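Local atomic coordinates of TqaL (PDB entry 7EEH), a protein that belongs to the iron-dependent 2OG-Fe dioxygenase family of the cupin clan and binds a ferric ion at a single metal site. Residues D186-T191 / I273-R278; V144-R149 / L245-E250. The protein carries 1 engineered substitution. All blocks are in the same frame, centred on the assembly; numbering follows the deposited sequence.

Contact 1. Residues D186-T191 / I273-R278; sequences DGVDHT and IFFTRR. With FE (Fe (III) ion), chain H.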
ATOM      1  N   ASP B 186       0.251   3.997  36.514  1.00 23.34           N
ATOM      2  CA  ASP B 186       0.998   2.782  36.812  1.00 21.90           C
ATOM      3  C   ASP B 186       2.420   3.055  37.282  1.00 23.09           C
ATOM      4  O   ASP B 186       3.147   2.103  37.584  1.00 22.54           O
ATOM      5  CB  ASP B 186       1.065   1.884  35.573  1.00 21.33           C
ATOM      6  CG  ASP B 186      -0.300   1.494  35.044  1.00 23.62           C
ATOM      7  OD1 ASP B 186      -1.267   1.406  35.830  1.00 22.95           O
ATOM      8  OD2 ASP B 186      -0.390   1.257  33.821  1.00 25.97           O
ATOM      9  N   GLY B 187       2.846   4.316  37.320  1.00 22.75           N
ATOM     10  CA  GLY B 187       4.192   4.635  37.750  1.00 21.01           C
ATOM     11  C   GLY B 187       5.271   4.328  36.743  1.00 25.36           C
ATOM     12  O   GLY B 187       6.431   4.178  37.129  1.00 24.36           O
ATOM     13  N   VAL B 188       4.933   4.226  35.454  1.00 22.29           N
ATOM     14  CA  VAL B 188       5.932   3.923  34.430  1.00 18.74           C
ATOM     15  C   VAL B 188       5.868   5.019  33.367  1.00 23.27           C
ATOM     16  O   VAL B 188       5.291   6.087  33.604  1.00 21.89           O
ATOM     17  CB  VAL B 188       5.705   2.515  33.839  1.00 22.09           C
ATOM     18  CG1 VAL B 188       5.915   1.423  34.913  1.00 18.08           C
ATOM     19  CG2 VAL B 188       4.308   2.398  33.255  1.00 18.39           C
ATOM     20  N   ASP B 189       6.483   4.781  32.204  1.00 18.42           N
ATOM     21  CA  ASP B 189       6.439   5.731  31.096  1.00 21.17           C
ATOM     22  C   ASP B 189       5.376   5.385  30.061  1.00 20.72           C
ATOM     23  O   ASP B 189       4.626   6.267  29.644  1.00 19.66           O
ATOM     24  CB  ASP B 189       7.813   5.824  30.411  1.00 19.92           C
ATOM     25  CG  ASP B 189       8.875   6.454  31.312  1.00 27.09           C
ATOM     26  OD1 ASP B 189       8.612   7.551  31.853  1.00 21.46           O
ATOM     27  OD2 ASP B 189       9.955   5.843  31.483  1.00 22.34           O
ATOM     28  N   HIS B 190       5.318   4.126  29.615  1.00 18.86           N
ATOM     29  CA  HIS B 190       4.355   3.680  28.612  1.00 21.15           C
ATOM     30  C   HIS B 190       3.728   2.379  29.082  1.00 19.02           C
ATOM     31  O   HIS B 190       4.444   1.468  29.505  1.00 18.82           O
ATOM     32  CB  HIS B 190       5.010   3.436  27.241  1.00 20.31           C
ATOM     33  CG  HIS B 190       5.766   4.607  26.707  1.00 18.13           C
ATOM     34  ND1 HIS B 190       5.152   5.652  26.047  1.00 18.74           N
ATOM     35  CD2 HIS B 190       7.090   4.891  26.714  1.00 21.54           C
ATOM     36  CE1 HIS B 190       6.064   6.536  25.684  1.00 18.89           C
ATOM     37  NE2 HIS B 190       7.249   6.099  26.081  1.00 20.82           N
ATOM     38  N   THR B 191       2.407   2.282  28.983  1.00 18.67           N
ATOM     39  CA  THR B 191       1.680   1.072  29.336  1.00 17.36           C
ATOM     40  C   THR B 191       0.914   0.581  28.115  1.00 20.75           C
ATOM     41  O   THR B 191       0.254   1.372  27.432  1.00 18.48           O
ATOM     42  CB  THR B 191       0.682   1.302  30.493  1.00 20.98           C
ATOM     43  OG1 THR B 191       1.372   1.718  31.676  1.00 20.76           O
ATOM     44  CG2 THR B 191      -0.093  -0.015  30.796  1.00 19.60           C
ATOM     45  N   ILE B 273      -0.132  -7.390  29.698  1.00 18.61           N
ATOM     46  CA  ILE B 273       0.017  -6.038  30.232  1.00 18.19           C
ATOM     47  C   ILE B 273       1.506  -5.717  30.275  1.00 18.78           C
ATOM     48  O   ILE B 273       2.265  -6.360  31.014  1.00 17.48           O
ATOM     49  CB  ILE B 273      -0.628  -5.885  31.615  1.00 16.75           C
ATOM     50  CG1 ILE B 273      -2.106  -6.273  31.552  1.00 19.46           C
ATOM     51  CG2 ILE B 273      -0.467  -4.454  32.118  1.00 18.98           C
ATOM     52  CD1 ILE B 273      -2.751  -6.425  32.892  1.00 29.54           C
ATOM     53  N   PHE B 274       1.926  -4.736  29.471  1.00 16.42           N
ATOM     54  CA  PHE B 274       3.323  -4.326  29.347  1.00 15.76           C
ATOM     55  C   PHE B 274       3.506  -3.015  30.096  1.00 20.10           C
ATOM     56  O   PHE B 274       2.913  -2.005  29.707  1.00 17.70           O
ATOM     57  CB  PHE B 274       3.738  -4.115  27.879  1.00 18.28           C
ATOM     58  CG  PHE B 274       3.468  -5.293  26.950  1.00 19.02           C
ATOM     59  CD1 PHE B 274       2.187  -5.592  26.534  1.00 16.28           C
ATOM     60  CD2 PHE B 274       4.523  -6.042  26.441  1.00 21.49           C
ATOM     61  CE1 PHE B 274       1.936  -6.648  25.665  1.00 17.10           C
ATOM     62  CE2 PHE B 274       4.294  -7.100  25.562  1.00 21.64           C
ATOM     63  CZ  PHE B 274       2.990  -7.404  25.177  1.00 23.65           C
ATOM     64  N   PHE B 275       4.331  -3.018  31.150  1.00 19.58           N
ATOM     65  CA  PHE B 275       4.674  -1.798  31.893  1.00 18.69           C
ATOM     66  C   PHE B 275       6.116  -1.438  31.562  1.00 20.86           C
ATOM     67  O   PHE B 275       7.035  -2.121  32.027  1.00 20.98           O
ATOM     68  CB  PHE B 275       4.549  -1.985  33.401  1.00 20.03           C
ATOM     69  CG  PHE B 275       3.173  -2.336  33.905  1.00 20.88           C
ATOM     70  CD1 PHE B 275       2.172  -1.386  33.973  1.00 22.74           C
ATOM     71  CD2 PHE B 275       2.913  -3.610  34.413  1.00 21.30           C
ATOM     72  CE1 PHE B 275       0.920  -1.702  34.503  1.00 21.91           C
ATOM     73  CE2 PHE B 275       1.664  -3.930  34.941  1.00 21.92           C
ATOM     74  CZ  PHE B 275       0.672  -2.975  34.987  1.00 24.45           C
ATOM     75  N   THR B 276       6.331  -0.354  30.800  1.00 17.08           N
ATOM     76  CA  THR B 276       7.667  -0.006  30.323  1.00 17.10           C
ATOM     77  C   THR B 276       8.122   1.342  30.877  1.00 19.04           C
ATOM     78  O   THR B 276       7.410   2.344  30.746  1.00 17.72           O
ATOM     79  CB  THR B 276       7.708  -0.001  28.784  1.00 16.75           C
ATOM     80  OG1 THR B 276       7.436  -1.327  28.307  1.00 17.95           O
ATOM     81  CG2 THR B 276       9.092   0.429  28.289  1.00 21.56           C
ATOM     82  N   ARG B 277       9.325   1.373  31.462  1.00 21.57           N
ATOM     83  CA  ARG B 277       9.856   2.609  32.036  1.00 20.79           C
ATOM     84  C   ARG B 277      11.374   2.646  31.915  1.00 22.44           C
ATOM     85  O   ARG B 277      12.026   1.620  31.702  1.00 22.41           O
ATOM     86  CB  ARG B 277       9.457   2.767  33.503  1.00 20.75           C
ATOM     87  CG  ARG B 277       9.971   1.625  34.417  1.00 20.37           C
ATOM     88  CD  ARG B 277       9.883   2.024  35.891  1.00 23.00           C
ATOM     89  NE  ARG B 277      10.184   0.913  36.803  1.00 26.18           N
ATOM     90  CZ  ARG B 277      11.406   0.421  37.010  1.00 29.28           C
ATOM     91  NH1 ARG B 277      12.459   0.934  36.380  1.00 24.87           N
ATOM     92  NH2 ARG B 277      11.587  -0.580  37.859  1.00 26.51           N
ATOM     93  N   ARG B 278      11.931   3.858  32.033  1.00 23.66           N
ATOM     94  CA  ARG B 278      13.370   4.010  32.193  1.00 23.22           C
ATOM     95  C   ARG B 278      13.787   3.443  33.556  1.00 23.83           C
ATOM     96  O   ARG B 278      12.969   3.354  34.475  1.00 24.88           O
ATOM     97  CB  ARG B 278      13.777   5.484  32.072  1.00 27.75           C
ATOM     98  CG  ARG B 278      13.493   6.114  30.686  1.00 29.41           C
ATOM     99  CD  ARG B 278      14.333   5.458  29.613  1.00 34.17           C
ATOM    100  NE  ARG B 278      14.653   6.318  28.469  1.00 36.52           N
ATOM    101  CZ  ARG B 278      15.287   5.875  27.378  1.00 44.50           C
ATOM    102  NH1 ARG B 278      15.649   4.595  27.294  1.00 40.45           N
ATOM    103  NH2 ARG B 278      15.556   6.693  26.364  1.00 40.78           N
TER
HETATM  104 FE    FE H 402      -3.162   0.704  35.440  1.00 24.32          FE
HETATM  105  O   HOH W   1      -2.674  -0.843  37.040  1.00 27.33           O

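Contact 2. Residues V144-R149 / L245-E250; sequences VQTTHR and LLVDTE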
ATOM      1  N   VAL B 144       9.985   8.918  21.497  1.00 25.56           N
ATOM      2  CA  VAL B 144       8.842   9.756  21.841  1.00 22.99           C
ATOM      3  C   VAL B 144       9.142  10.518  23.124  1.00 25.07           C
ATOM      4  O   VAL B 144       9.314   9.916  24.187  1.00 21.60           O
ATOM      5  CB  VAL B 144       7.560   8.926  21.985  1.00 23.09           C
ATOM      6  CG1 VAL B 144       6.425   9.827  22.454  1.00 25.28           C
ATOM      7  CG2 VAL B 144       7.202   8.267  20.666  1.00 21.19           C
ATOM      8  N   GLN B 145       9.195  11.847  23.028  1.00 22.55           N
ATOM      9  CA  GLN B 145       9.463  12.678  24.202  1.00 24.39           C
ATOM     10  C   GLN B 145       8.246  12.720  25.120  1.00 25.42           C
ATOM     11  O   GLN B 145       7.124  12.987  24.673  1.00 22.16           O
ATOM     12  CB  GLN B 145       9.843  14.099  23.765  1.00 28.04           C
ATOM     13  CG  GLN B 145      11.195  14.185  23.060  1.00 29.44           C
ATOM     14  CD  GLN B 145      11.740  15.611  23.006  1.00 44.86           C
ATOM     15  OE1 GLN B 145      11.007  16.580  23.207  1.00 43.69           O
ATOM     16  NE2 GLN B 145      13.035  15.739  22.744  1.00 50.10           N
ATOM     17  N   THR B 146       8.467  12.456  26.411  1.00 22.05           N
ATOM     18  CA  THR B 146       7.398  12.439  27.404  1.00 24.36           C
ATOM     19  C   THR B 146       7.850  13.186  28.655  1.00 23.60           C
ATOM     20  O   THR B 146       9.012  13.573  28.788  1.00 24.29           O
ATOM     21  CB  THR B 146       7.001  11.008  27.802  1.00 21.47           C
ATOM     22  OG1 THR B 146       8.153  10.338  28.310  1.00 22.15           O
ATOM     23  CG2 THR B 146       6.444  10.239  26.624  1.00 22.52           C
ATOM     24  N   THR B 147       6.914  13.339  29.595  1.00 26.25           N
ATOM     25  CA  THR B 147       7.218  13.852  30.928  1.00 25.04           C
ATOM     26  C   THR B 147       8.177  12.922  31.669  1.00 29.80           C
ATOM     27  O   THR B 147       7.959  11.711  31.735  1.00 26.29           O
ATOM     28  CB  THR B 147       5.926  13.993  31.728  1.00 28.79           C
ATOM     29  OG1 THR B 147       4.989  14.765  30.974  1.00 28.64           O
ATOM     30  CG2 THR B 147       6.187  14.679  33.071  1.00 30.63           C
ATOM     31  N   HIS B 148       9.236  13.485  32.245  1.00 26.76           N
ATOM     32  CA  HIS B 148      10.248  12.683  32.924  1.00 27.59           C
ATOM     33  C   HIS B 148       9.911  12.517  34.406  1.00 28.64           C
ATOM     34  O   HIS B 148       9.822  13.506  35.140  1.00 30.26           O
ATOM     35  CB  HIS B 148      11.619  13.316  32.743  1.00 29.30           C
ATOM     36  CG  HIS B 148      12.196  13.089  31.385  1.00 25.94           C
ATOM     37  ND1 HIS B 148      13.506  13.371  31.071  1.00 26.16           N
ATOM     38  CD2 HIS B 148      11.636  12.592  30.256  1.00 26.04           C
ATOM     39  CE1 HIS B 148      13.729  13.061  29.805  1.00 31.36           C
ATOM     40  NE2 HIS B 148      12.610  12.587  29.288  1.00 28.26           N
ATOM     41  N   ARG B 149       9.723  11.267  34.844  1.00 26.08           N
ATOM     42  CA  ARG B 149       9.545  11.003  36.274  1.00 26.27           C
ATOM     43  C   ARG B 149      10.860  11.271  36.991  1.00 27.11           C
ATOM     44  O   ARG B 149      11.900  10.759  36.563  1.00 24.57           O
ATOM     45  CB  ARG B 149       9.111   9.557  36.534  1.00 24.23           C
ATOM     46  CG  ARG B 149       7.717   9.201  36.058  1.00 24.91           C
ATOM     47  CD  ARG B 149       7.239   7.873  36.635  1.00 22.96           C
ATOM     48  NE  ARG B 149       5.967   7.464  36.047  1.00 22.00           N
ATOM     49  CZ  ARG B 149       4.797   7.959  36.414  1.00 23.68           C
ATOM     50  NH1 ARG B 149       4.743   8.863  37.383  1.00 25.15           N
ATOM     51  NH2 ARG B 149       3.685   7.559  35.818  1.00 21.90           N
ATOM     52  N   LEU B 245      -2.354   1.537  23.964  1.00 17.49           N
ATOM     53  CA  LEU B 245      -1.057   2.030  24.408  1.00 18.02           C
ATOM     54  C   LEU B 245      -1.231   3.463  24.905  1.00 19.86           C
ATOM     55  O   LEU B 245      -1.882   4.270  24.243  1.00 19.26           O
ATOM     56  CB  LEU B 245      -0.044   1.977  23.254  1.00 16.15           C
ATOM     57  CG  LEU B 245       1.357   2.568  23.448  1.00 16.65           C
ATOM     58  CD1 LEU B 245       2.139   1.718  24.430  1.00 15.55           C
ATOM     59  CD2 LEU B 245       2.067   2.596  22.108  1.00 13.88           C
ATOM     60  N   LEU B 246      -0.663   3.789  26.066  1.00 17.82           N
ATOM     61  CA  LEU B 246      -0.869   5.114  26.648  1.00 19.57           C
ATOM     62  C   LEU B 246       0.407   5.612  27.310  1.00 19.78           C
ATOM     63  O   LEU B 246       1.192   4.829  27.846  1.00 18.30           O
ATOM     64  CB  LEU B 246      -2.020   5.125  27.667  1.00 19.98           C
ATOM     65  CG  LEU B 246      -1.983   4.216  28.902  1.00 22.84           C
ATOM     66  CD1 LEU B 246      -1.214   4.847  30.063  1.00 20.03           C
ATOM     67  CD2 LEU B 246      -3.403   3.898  29.330  1.00 23.10           C
ATOM     68  N   VAL B 247       0.599   6.930  27.274  1.00 18.98           N
ATOM     69  CA  VAL B 247       1.708   7.578  27.973  1.00 20.60           C
ATOM     70  C   VAL B 247       1.308   7.688  29.440  1.00 21.29           C
ATOM     71  O   VAL B 247       0.381   8.423  29.782  1.00 22.47           O
ATOM     72  CB  VAL B 247       2.032   8.950  27.376  1.00 20.04           C
ATOM     73  CG1 VAL B 247       3.143   9.664  28.206  1.00 18.23           C
ATOM     74  CG2 VAL B 247       2.440   8.797  25.915  1.00 18.11           C
ATOM     75  N   ASP B 248       1.985   6.930  30.306  1.00 20.43           N
ATOM     76  CA  ASP B 248       1.480   6.724  31.664  1.00 21.99           C
ATOM     77  C   ASP B 248       1.691   7.945  32.553  1.00 23.03           C
ATOM     78  O   ASP B 248       1.011   8.081  33.579  1.00 22.23           O
ATOM     79  CB  ASP B 248       2.162   5.501  32.286  1.00 21.74           C
ATOM     80  CG  ASP B 248       1.620   5.164  33.676  1.00 23.30           C
ATOM     81  OD1 ASP B 248       0.394   4.975  33.818  1.00 22.90           O
ATOM     82  OD2 ASP B 248       2.430   5.098  34.622  1.00 24.30           O
ATOM     83  N   THR B 249       2.616   8.827  32.178  1.00 26.26           N
ATOM     84  CA  THR B 249       2.917  10.036  32.925  1.00 22.89           C
ATOM     85  C   THR B 249       2.013  11.207  32.564  1.00 28.57           C
ATOM     86  O   THR B 249       2.023  12.218  33.271  1.00 27.18           O
ATOM     87  CB  THR B 249       4.373  10.443  32.687  1.00 24.90           C
ATOM     88  OG1 THR B 249       4.636  10.416  31.281  1.00 24.21           O
ATOM     89  CG2 THR B 249       5.324   9.480  33.377  1.00 21.05           C
ATOM     90  N   GLU B 250       1.234  11.104  31.495  1.00 24.00           N
ATOM     91  CA  GLU B 250       0.424  12.233  31.052  1.00 29.41           C
ATOM     92  C   GLU B 250      -1.060  11.921  31.016  1.00 28.95           C
ATOM     93  O   GLU B 250      -1.851  12.802  30.665  1.00 35.22           O
ATOM     94  CB  GLU B 250       0.893  12.714  29.670  1.00 28.24           C
ATOM     95  CG  GLU B 250       2.357  13.093  29.664  1.00 27.14           C
ATOM     96  CD  GLU B 250       2.904  13.269  28.273  1.00 26.87           C
ATOM     97  OE1 GLU B 250       2.094  13.536  27.359  1.00 26.92           O
ATOM     98  OE2 GLU B 250       4.133  13.111  28.103  1.00 28.11           O
TER
HETATM   99  O   HOH W   2       7.206   9.329  30.553  1.00 23.73           O

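Contact 1. Residues D186-T191 / I273-R278
D186 reaches the Fe (III) ion through OD1, at 2.1 Å, and turns its other carboxylate oxygen back into the protein. Its CG stands anti to the carbonyl carbon (chi1 -58°), and T191, with a short hydroxyl beside the carboxylate, donates from OG1 to D186 OD2 at 2.8 Å, on the anti lone pair, which fixes the rotation of the carboxylate. The ring of F275 meets OD2 with its edge, CE1 3.3 Å from that oxygen; ring and carboxylate planes stand 87° apart, a contact that the slightly positive ring rim would favour. A flat ring suits this place because it presents a C-H edge to the acid while F275 CB packs on V188 CG1, 4.0 Å away. G187 has positive phi (75°), which favours glycine. Beyond V188 the chain forms a classic beta bulge: D189 N and H190 N both donate to T276 O, the second almost straight, and T276 N returns a bond to H190 O. D189 closes the end, its OD2 taking the N-H of R278 at 2.9 Å, while OD1 hydrogen-bonds to the hydroxyl of Y154. H184 and H253 complete the protein ligands, giving the two-histidine, one-carboxylate facial triad of a cupin-type double-stranded beta-helix.

Contact 2. Residues V144-R149 / L245-E250
At one end of strand 243-247 in the cupin-type beta fold, the chain leaves the sheet in a turn, E250 N bonding back to V247 O, and the turn packs against the irregular loop 144-149. Four side-chain pairings carry the contact. R149 runs extended from CG to NE, and its guanidinium lies across T249, whose methyl CG2 sits over one face, 3.2 Å above the plane and offset toward the rim. At the edge of the same group NH2 reaches D248 OD2 at 3.0 Å in a salt bridge; the hydrogen bond within it is weak, bent to 131°, and the carboxylate is turned 55° from the guanidinium plane. Both partners have stronger ties to V188: R149 NE donates to its carbonyl, and D248 OD2 accepts from its N-H. D248 CG, anti to the backbone N (chi1 -176°), carries the acid toward V188 and R149.

E250 points its extended chain the other way. Its OE2 accepts from T147 N at 3.2 Å on the anti lone pair and only weakly from T147 OG1, while OE1 is paired with R32, so a long acid suits a place between a loop N-H and a basic partner. T146 and V247 add an apolar contact, crossing obliquely with CG2 and CG1 3.7 Å apart. T146 suits its place because it offers a methyl to the valine and a hydroxyl to the bound water. T146 and T249 both hold their hydroxyls between backbone N and carbonyl carbon, and one water joins them: it accepts from T146 OG1 and from T249 OG1 and donates to T147 O, 2.8 Å from the water oxygen.

Strands 190-199 and 243-247 are neighbours in one antiparallel sheet, and contacts 1 and 2 meet across them, their centres about 9 Å apart. Contact 1 is the more central, about 8 Å from the centre of the chain; it joins two sheet strands through backbone bonds and has six buried residues. Contact 2, about 15 Å out, ties a loop to a strand end, with a water and charged side chains doing more of the work, and T147 is exposed. D248 connects them: its OD1 accepts from D186 N, so this residue of contact 2 acts as second shell to the iron ligand of contact 1, and its backbone pairs with D189.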